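PDB 2PEF: serine protease inhibitor from Thermoanaerobacter tengcongensis, which probably inhibits serine proteases, as serpins generally do, and is captured here in the latent state. Local coordinates for residues T90-I95 against I161-F166; G143-I148 against G326-V331. One frame throughout, in Å; residues are numbered along the deposited sequence.

Interaction 1 of 2, residues T90-I95 against I161-F166; sequences TIANSI and INAVAF
Asn162 reaches across to Asn93 with its amide, and ND2 donates to OD1 over 2.8 Å in a nearly straight bond. The donor hydrogen points within the amide plane of Asn162, yet it arrives above the carbonyl plane of Asn93, the two amides being turned 40° apart. CG of Asn162 stands anti to its backbone N (chi1 166°), which carries the amide toward the neighbouring strand. The other ends are also gripped: Asn162 OD1 by Ser37 and Asn93 ND2 by the carbonyl of Tyr116. An alanine in place of Asn93 would probably leave Asn162 ND2 without its acceptor and the Tyr116 carbonyl without this donor, setting the Asn162 amide freer to turn.

Six backbone bonds join the strands at Thr90–Ala165, Ala92–Ala163 and Ser94–Ile161; Ala163 N to Ala92 O, at 2.7 Å, is the shortest. They make an antiparallel pairing within the large central sheet of the serpin fold, where helix 35-46 backs the face bearing the asparagines and helix 127-140 the other. On the asparagine face, Ile91 CG2 packs 3.5 Å from Asn162 ND2, and its CG1 runs alongside Val164 CG2 at 4.2 Å. On the opposite face Thr90 OG1 sits 3.6 Å from Ala165 CB, while Ser94 OG, bonded to Trp96 NE1, lies 3.8 Å from Ile161 CB, and Trp136 packs over Ala92, Ser94 and Ile161.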
ATOM      1  N   THR A  90       2.930 -10.276  -6.444  1.00 12.68           N
ATOM      2  CA  THR A  90       3.465  -9.758  -7.703  1.00 14.47           C
ATOM      3  C   THR A  90       3.356  -8.240  -7.744  1.00 13.76           C
ATOM      4  O   THR A  90       2.408  -7.659  -7.206  1.00 14.30           O
ATOM      5  CB  THR A  90       2.783 -10.372  -8.951  1.00 15.35           C
ATOM      6  OG1 THR A  90       1.363 -10.213  -8.856  1.00 16.88           O
ATOM      7  CG2 THR A  90       3.122 -11.860  -9.089  1.00 15.86           C
ATOM      8  N   ILE A  91       4.347  -7.610  -8.372  1.00 14.21           N
ATOM      9  CA  ILE A  91       4.423  -6.154  -8.468  1.00 14.25           C
ATOM     10  C   ILE A  91       4.545  -5.751  -9.936  1.00 14.11           C
ATOM     11  O   ILE A  91       5.263  -6.391 -10.703  1.00 15.72           O
ATOM     12  CB  ILE A  91       5.630  -5.598  -7.663  1.00 15.67           C
ATOM     13  CG1 ILE A  91       5.484  -5.944  -6.177  1.00 16.07           C
ATOM     14  CG2 ILE A  91       5.775  -4.086  -7.860  1.00 14.60           C
ATOM     15  CD1 ILE A  91       6.766  -5.824  -5.368  1.00 20.30           C
ATOM     16  N   ALA A  92       3.833  -4.693 -10.320  1.00 13.97           N
ATOM     17  CA  ALA A  92       3.855  -4.218 -11.697  1.00 13.40           C
ATOM     18  C   ALA A  92       3.937  -2.706 -11.737  1.00 14.22           C
ATOM     19  O   ALA A  92       3.248  -2.008 -10.988  1.00 13.91           O
ATOM     20  CB  ALA A  92       2.635  -4.707 -12.459  1.00 15.47           C
ATOM     21  N   ASN A  93       4.803  -2.211 -12.608  1.00 13.71           N
ATOM     22  CA  ASN A  93       4.981  -0.783 -12.784  1.00 13.05           C
ATOM     23  C   ASN A  93       4.787  -0.419 -14.242  1.00 13.53           C
ATOM     24  O   ASN A  93       5.152  -1.192 -15.129  1.00 14.23           O
ATOM     25  CB  ASN A  93       6.369  -0.364 -12.314  1.00 12.54           C
ATOM     26  CG  ASN A  93       6.565  -0.588 -10.829  1.00 12.60           C
ATOM     27  OD1 ASN A  93       5.839  -0.028 -10.009  1.00 17.01           O
ATOM     28  ND2 ASN A  93       7.528  -1.426 -10.478  1.00 12.98           N
ATOM     29  N   SER A  94       4.199   0.748 -14.485  1.00 13.30           N
ATOM     30  CA  SER A  94       4.060   1.253 -15.842  1.00 13.60           C
ATOM     31  C   SER A  94       4.127   2.770 -15.920  1.00 13.61           C
ATOM     32  O   SER A  94       3.838   3.472 -14.948  1.00 12.91           O
ATOM     33  CB  SER A  94       2.770   0.737 -16.499  1.00 14.38           C
ATOM     34  OG  SER A  94       1.626   1.153 -15.785  1.00 16.86           O
ATOM     35  N   ILE A  95       4.542   3.253 -17.087  1.00 13.82           N
ATOM     36  CA  ILE A  95       4.502   4.667 -17.428  1.00 14.16           C
ATOM     37  C   ILE A  95       3.669   4.755 -18.696  1.00 14.58           C
ATOM     38  O   ILE A  95       3.780   3.902 -19.586  1.00 14.40           O
ATOM     39  CB  ILE A  95       5.923   5.246 -17.721  1.00 15.43           C
ATOM     40  CG1 ILE A  95       6.966   4.739 -16.709  1.00 18.96           C
ATOM     41  CG2 ILE A  95       5.888   6.783 -17.820  1.00 16.55           C
ATOM     42  CD1 ILE A  95       6.779   5.203 -15.270  1.00 23.00           C
ATOM     43  N   ILE A 161       2.167   4.488 -12.797  1.00 11.08           N
ATOM     44  CA  ILE A 161       1.261   3.604 -12.068  1.00 11.09           C
ATOM     45  C   ILE A 161       2.007   2.404 -11.512  1.00 10.90           C
ATOM     46  O   ILE A 161       2.791   1.768 -12.219  1.00 11.57           O
ATOM     47  CB  ILE A 161       0.081   3.103 -12.958  1.00 10.03           C
ATOM     48  CG1 ILE A 161      -0.670   4.282 -13.591  1.00 10.77           C
ATOM     49  CG2 ILE A 161      -0.884   2.239 -12.134  1.00 12.70           C
ATOM     50  CD1 ILE A 161      -1.640   3.900 -14.690  1.00 10.71           C
ATOM     51  N   ASN A 162       1.762   2.108 -10.239  1.00 10.57           N
ATOM     52  CA  ASN A 162       2.181   0.840  -9.659  1.00 10.75           C
ATOM     53  C   ASN A 162       0.980  -0.010  -9.263  1.00 10.57           C
ATOM     54  O   ASN A 162      -0.042   0.520  -8.834  1.00 10.76           O
ATOM     55  CB  ASN A 162       3.061   1.077  -8.436  1.00 10.26           C
ATOM     56  CG  ASN A 162       3.248  -0.178  -7.609  1.00 13.32           C
ATOM     57  OD1 ASN A 162       2.437  -0.478  -6.738  1.00 13.68           O
ATOM     58  ND2 ASN A 162       4.306  -0.930  -7.895  1.00 11.10           N
ATOM     59  N   ALA A 163       1.122  -1.326  -9.401  1.00 10.28           N
ATOM     60  CA  ALA A 163       0.156  -2.284  -8.873  1.00 10.20           C
ATOM     61  C   ALA A 163       0.845  -3.370  -8.053  1.00 10.49           C
ATOM     62  O   ALA A 163       1.927  -3.841  -8.409  1.00 11.25           O
ATOM     63  CB  ALA A 163      -0.666  -2.903  -9.996  1.00 11.07           C
ATOM     64  N   VAL A 164       0.214  -3.739  -6.941  1.00 10.76           N
ATOM     65  CA  VAL A 164       0.665  -4.840  -6.091  1.00 11.08           C
ATOM     66  C   VAL A 164      -0.492  -5.823  -5.934  1.00 11.76           C
ATOM     67  O   VAL A 164      -1.624  -5.407  -5.667  1.00 14.26           O
ATOM     68  CB  VAL A 164       1.128  -4.328  -4.698  1.00 11.33           C
ATOM     69  CG1 VAL A 164       1.387  -5.495  -3.735  1.00 10.48           C
ATOM     70  CG2 VAL A 164       2.368  -3.482  -4.826  1.00 11.58           C
ATOM     71  N   ALA A 165      -0.216  -7.118  -6.120  1.00 10.82           N
ATOM     72  CA  ALA A 165      -1.230  -8.158  -5.937  1.00  9.32           C
ATOM     73  C   ALA A 165      -0.735  -9.226  -4.967  1.00  9.83           C
ATOM     74  O   ALA A 165       0.315  -9.824  -5.189  1.00  9.98           O
ATOM     75  CB  ALA A 165      -1.600  -8.786  -7.277  1.00  9.23           C
ATOM     76  N   PHE A 166      -1.493  -9.444  -3.894  1.00  9.81           N
ATOM     77  CA  PHE A 166      -1.146 -10.419  -2.852  1.00 10.14           C
ATOM     78  C   PHE A 166      -2.231 -11.490  -2.777  1.00 10.06           C
ATOM     79  O   PHE A 166      -3.419 -11.173  -2.748  1.00 11.11           O
ATOM     80  CB  PHE A 166      -0.999  -9.701  -1.503  1.00 10.22           C
ATOM     81  CG  PHE A 166      -0.673 -10.610  -0.344  1.00  9.78           C
ATOM     82  CD1 PHE A 166       0.643 -10.980  -0.077  1.00 12.02           C
ATOM     83  CD2 PHE A 166      -1.681 -11.061   0.503  1.00 12.04           C
ATOM     84  CE1 PHE A 166       0.950 -11.804   0.998  1.00  9.40           C
ATOM     85  CE2 PHE A 166      -1.386 -11.883   1.586  1.00 10.27           C
ATOM     86  CZ  PHE A 166      -0.071 -12.259   1.831  1.00  8.96           C
TER

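Interaction 2 of 2, residues G143-I148 against G326-V331; sequences GMIDKI and GAVTSV
Ile145 rests its terminal methyl on the face of the peptide that joins Gly326 to Ala327: CD1 lies 3.6 Å from Gly326 C and the same distance from Ala327 N. Its CG2 branch meets Val328 CG2 at 4.0 Å. The other methyl of Val328 serves the next isoleucine, CG1 touching Ile148 CD1 at 3.8 Å, so that one valine is shared between two isoleucines of the loop, each crossing it at a slant. Ile148 holds CG1 anti to its backbone N (chi1 -171°), which brings that branch down on the strand, where it also rests 3.7 Å from Ser330 OG. At the other end Met144 keeps an extended chain as far as its sulphur (chi2 -179°), and SD lies 3.7 Å from Gly326 N. Glycine suits this spot, since a beta carbon modelled on Gly326 would come within 3.1 Å of Met144 CB, a tight approach.

Further out, hydrogen bonds hold the loop: Ile145 N to Thr141 OG1, Ile148 N to Asn134 OD1 of helix 127-140, and Lys147 O to Lys313 NZ of strand 310-318. The strand is held by its neighbours, with backbone bonds to Phe315, Lys313 and Leu311 along one edge, while the other edge pairs with strand 158-169. In serpin terms 326-331 belongs to the reactive-loop segment that, in the latent state, has entered the central sheet as an extra strand, and 143-148 is the connection that passes over the sheet after helix 127-140.

No hydrogen bond links loop and strand; the fit rests on the shapes of the isoleucines and the valine, while the strand's backbone hydrogen bonds go to its two neighbours in the sheet.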
ATOM      1  N   GLY A 143      -7.791  -8.778 -11.089  1.00 16.30           N
ATOM      2  CA  GLY A 143      -9.196  -8.393 -10.989  1.00 16.24           C
ATOM      3  C   GLY A 143      -9.624  -7.716  -9.701  1.00 15.44           C
ATOM      4  O   GLY A 143     -10.789  -7.330  -9.566  1.00 16.55           O
ATOM      5  N   MET A 144      -8.700  -7.571  -8.751  1.00 14.30           N
ATOM      6  CA  MET A 144      -9.022  -6.964  -7.453  1.00 14.18           C
ATOM      7  C   MET A 144      -9.328  -5.474  -7.556  1.00 13.74           C
ATOM      8  O   MET A 144     -10.182  -4.961  -6.838  1.00 13.25           O
ATOM      9  CB  MET A 144      -7.904  -7.214  -6.442  1.00 13.11           C
ATOM     10  CG  MET A 144      -7.882  -8.643  -5.925  1.00 15.19           C
ATOM     11  SD  MET A 144      -6.588  -8.938  -4.709  1.00 14.54           S
ATOM     12  CE  MET A 144      -5.190  -9.302  -5.765  1.00 15.25           C
ATOM     13  N   ILE A 145      -8.621  -4.785  -8.447  1.00 14.47           N
ATOM     14  CA  ILE A 145      -8.929  -3.393  -8.759  1.00 15.81           C
ATOM     15  C   ILE A 145      -9.106  -3.292 -10.269  1.00 15.96           C
ATOM     16  O   ILE A 145      -8.152  -3.487 -11.021  1.00 16.75           O
ATOM     17  CB  ILE A 145      -7.835  -2.430  -8.226  1.00 16.08           C
ATOM     18  CG1 ILE A 145      -7.858  -2.421  -6.692  1.00 17.28           C
ATOM     19  CG2 ILE A 145      -8.059  -1.009  -8.741  1.00 17.53           C
ATOM     20  CD1 ILE A 145      -6.521  -2.208  -6.051  1.00 18.99           C
ATOM     21  N   ASP A 146     -10.332  -2.998 -10.701  1.00 16.96           N
ATOM     22  CA  ASP A 146     -10.684  -3.072 -12.117  1.00 18.27           C
ATOM     23  C   ASP A 146     -10.569  -1.747 -12.867  1.00 18.63           C
ATOM     24  O   ASP A 146     -10.449  -1.740 -14.094  1.00 18.36           O
ATOM     25  CB  ASP A 146     -12.082  -3.678 -12.302  1.00 19.10           C
ATOM     26  CG  ASP A 146     -13.199  -2.746 -11.858  1.00 20.62           C
ATOM     27  OD1 ASP A 146     -12.988  -1.924 -10.941  1.00 23.35           O
ATOM     28  OD2 ASP A 146     -14.304  -2.845 -12.432  1.00 25.23           O
ATOM     29  N   LYS A 147     -10.620  -0.638 -12.126  1.00 19.03           N
ATOM     30  CA  LYS A 147     -10.568   0.707 -12.711  1.00 20.32           C
ATOM     31  C   LYS A 147      -9.782   1.690 -11.846  1.00 20.63           C
ATOM     32  O   LYS A 147      -9.886   1.663 -10.620  1.00 20.05           O
ATOM     33  CB  LYS A 147     -11.983   1.254 -12.922  1.00 21.35           C
ATOM     34  CG  LYS A 147     -12.673   0.760 -14.183  1.00 22.73           C
ATOM     35  CD  LYS A 147     -13.894   1.611 -14.506  1.00 23.82           C
ATOM     36  N   ILE A 148      -9.006   2.558 -12.495  1.00 20.73           N
ATOM     37  CA  ILE A 148      -8.308   3.644 -11.807  1.00 21.17           C
ATOM     38  C   ILE A 148      -8.718   5.019 -12.360  1.00 21.38           C
ATOM     39  O   ILE A 148      -8.546   6.037 -11.690  1.00 20.05           O
ATOM     40  CB  ILE A 148      -6.751   3.447 -11.804  1.00 21.64           C
ATOM     41  CG1 ILE A 148      -6.049   4.471 -10.900  1.00 22.89           C
ATOM     42  CG2 ILE A 148      -6.176   3.503 -13.216  1.00 21.34           C
ATOM     43  CD1 ILE A 148      -6.172   4.197  -9.416  1.00 23.24           C
ATOM     44  N   GLY A 326      -4.965  -6.167  -2.825  1.00 11.06           N
ATOM     45  CA  GLY A 326      -4.509  -5.493  -4.029  1.00 11.07           C
ATOM     46  C   GLY A 326      -4.378  -4.000  -3.809  1.00 10.24           C
ATOM     47  O   GLY A 326      -5.094  -3.414  -2.994  1.00  9.45           O
ATOM     48  N   ALA A 327      -3.453  -3.390  -4.540  1.00 10.96           N
ATOM     49  CA  ALA A 327      -3.250  -1.953  -4.464  1.00 11.65           C
ATOM     50  C   ALA A 327      -2.813  -1.381  -5.798  1.00 11.41           C
ATOM     51  O   ALA A 327      -2.116  -2.031  -6.578  1.00 12.50           O
ATOM     52  CB  ALA A 327      -2.234  -1.607  -3.392  1.00 12.55           C
ATOM     53  N   VAL A 328      -3.259  -0.161  -6.056  1.00 10.29           N
ATOM     54  CA  VAL A 328      -2.760   0.618  -7.169  1.00  9.91           C
ATOM     55  C   VAL A 328      -2.427   2.000  -6.640  1.00 10.55           C
ATOM     56  O   VAL A 328      -3.157   2.551  -5.815  1.00 11.11           O
ATOM     57  CB  VAL A 328      -3.799   0.740  -8.314  1.00  9.66           C
ATOM     58  CG1 VAL A 328      -3.306   1.694  -9.402  1.00 12.85           C
ATOM     59  CG2 VAL A 328      -4.104  -0.629  -8.914  1.00 12.89           C
ATOM     60  N   THR A 329      -1.290   2.523  -7.086  1.00  9.31           N
ATOM     61  CA  THR A 329      -0.945   3.922  -6.857  0.50  8.13           C
ATOM     62  C   THR A 329      -0.686   4.582  -8.207  1.00  9.78           C
ATOM     63  O   THR A 329       0.120   4.100  -8.996  1.00  9.06           O
ATOM     64  CB  THR A 329       0.291   4.080  -5.948  0.50  8.58           C
ATOM     65  OG1 THR A 329       0.152   3.244  -4.793  0.50  4.37           O
ATOM     66  CG2 THR A 329       0.448   5.537  -5.508  0.50  2.00           C
ATOM     67  N   SER A 330      -1.390   5.678  -8.466  1.00  9.93           N
ATOM     68  CA  SER A 330      -1.199   6.417  -9.707  1.00  9.81           C
ATOM     69  C   SER A 330      -0.704   7.834  -9.434  1.00 10.97           C
ATOM     70  O   SER A 330      -1.022   8.437  -8.401  1.00 10.38           O
ATOM     71  CB  SER A 330      -2.483   6.435 -10.544  1.00 10.43           C
ATOM     72  OG  SER A 330      -3.542   7.038  -9.828  1.00 11.76           O
ATOM     73  N   VAL A 331       0.095   8.349 -10.365  1.00 11.28           N
ATOM     74  CA  VAL A 331       0.603   9.713 -10.298  1.00 12.14           C
ATOM     75  C   VAL A 331       0.153  10.463 -11.551  1.00 12.91           C
ATOM     76  O   VAL A 331       0.377  10.001 -12.675  1.00 13.10           O
ATOM     77  CB  VAL A 331       2.150   9.731 -10.171  1.00 11.63           C
ATOM     78  CG1 VAL A 331       2.691  11.161 -10.209  1.00 12.46           C
ATOM     79  CG2 VAL A 331       2.595   9.019  -8.897  1.00 12.14           C
TER

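From the N terminus, strand 87-98 comes first, then helix 127-140 and the loop with 143-148, then strand 158-169, where interaction 1 closes a loop of 65 intervening residues. Only much later does 326-331 return to close interaction 2 across 177 residues. The segments alternate along the chain, so the two contacts cross rather than nest: 143-148 lies inside the span closed by interaction 1. They meet where strands 158-169 and 322-331 pair, through probable hydrogen bonds from Asn162 N to Thr329 O and from Val164 N to Ala327 O, each 2.9 Å. Together they tie three consecutive strands of the central sheet to the connection passing over it.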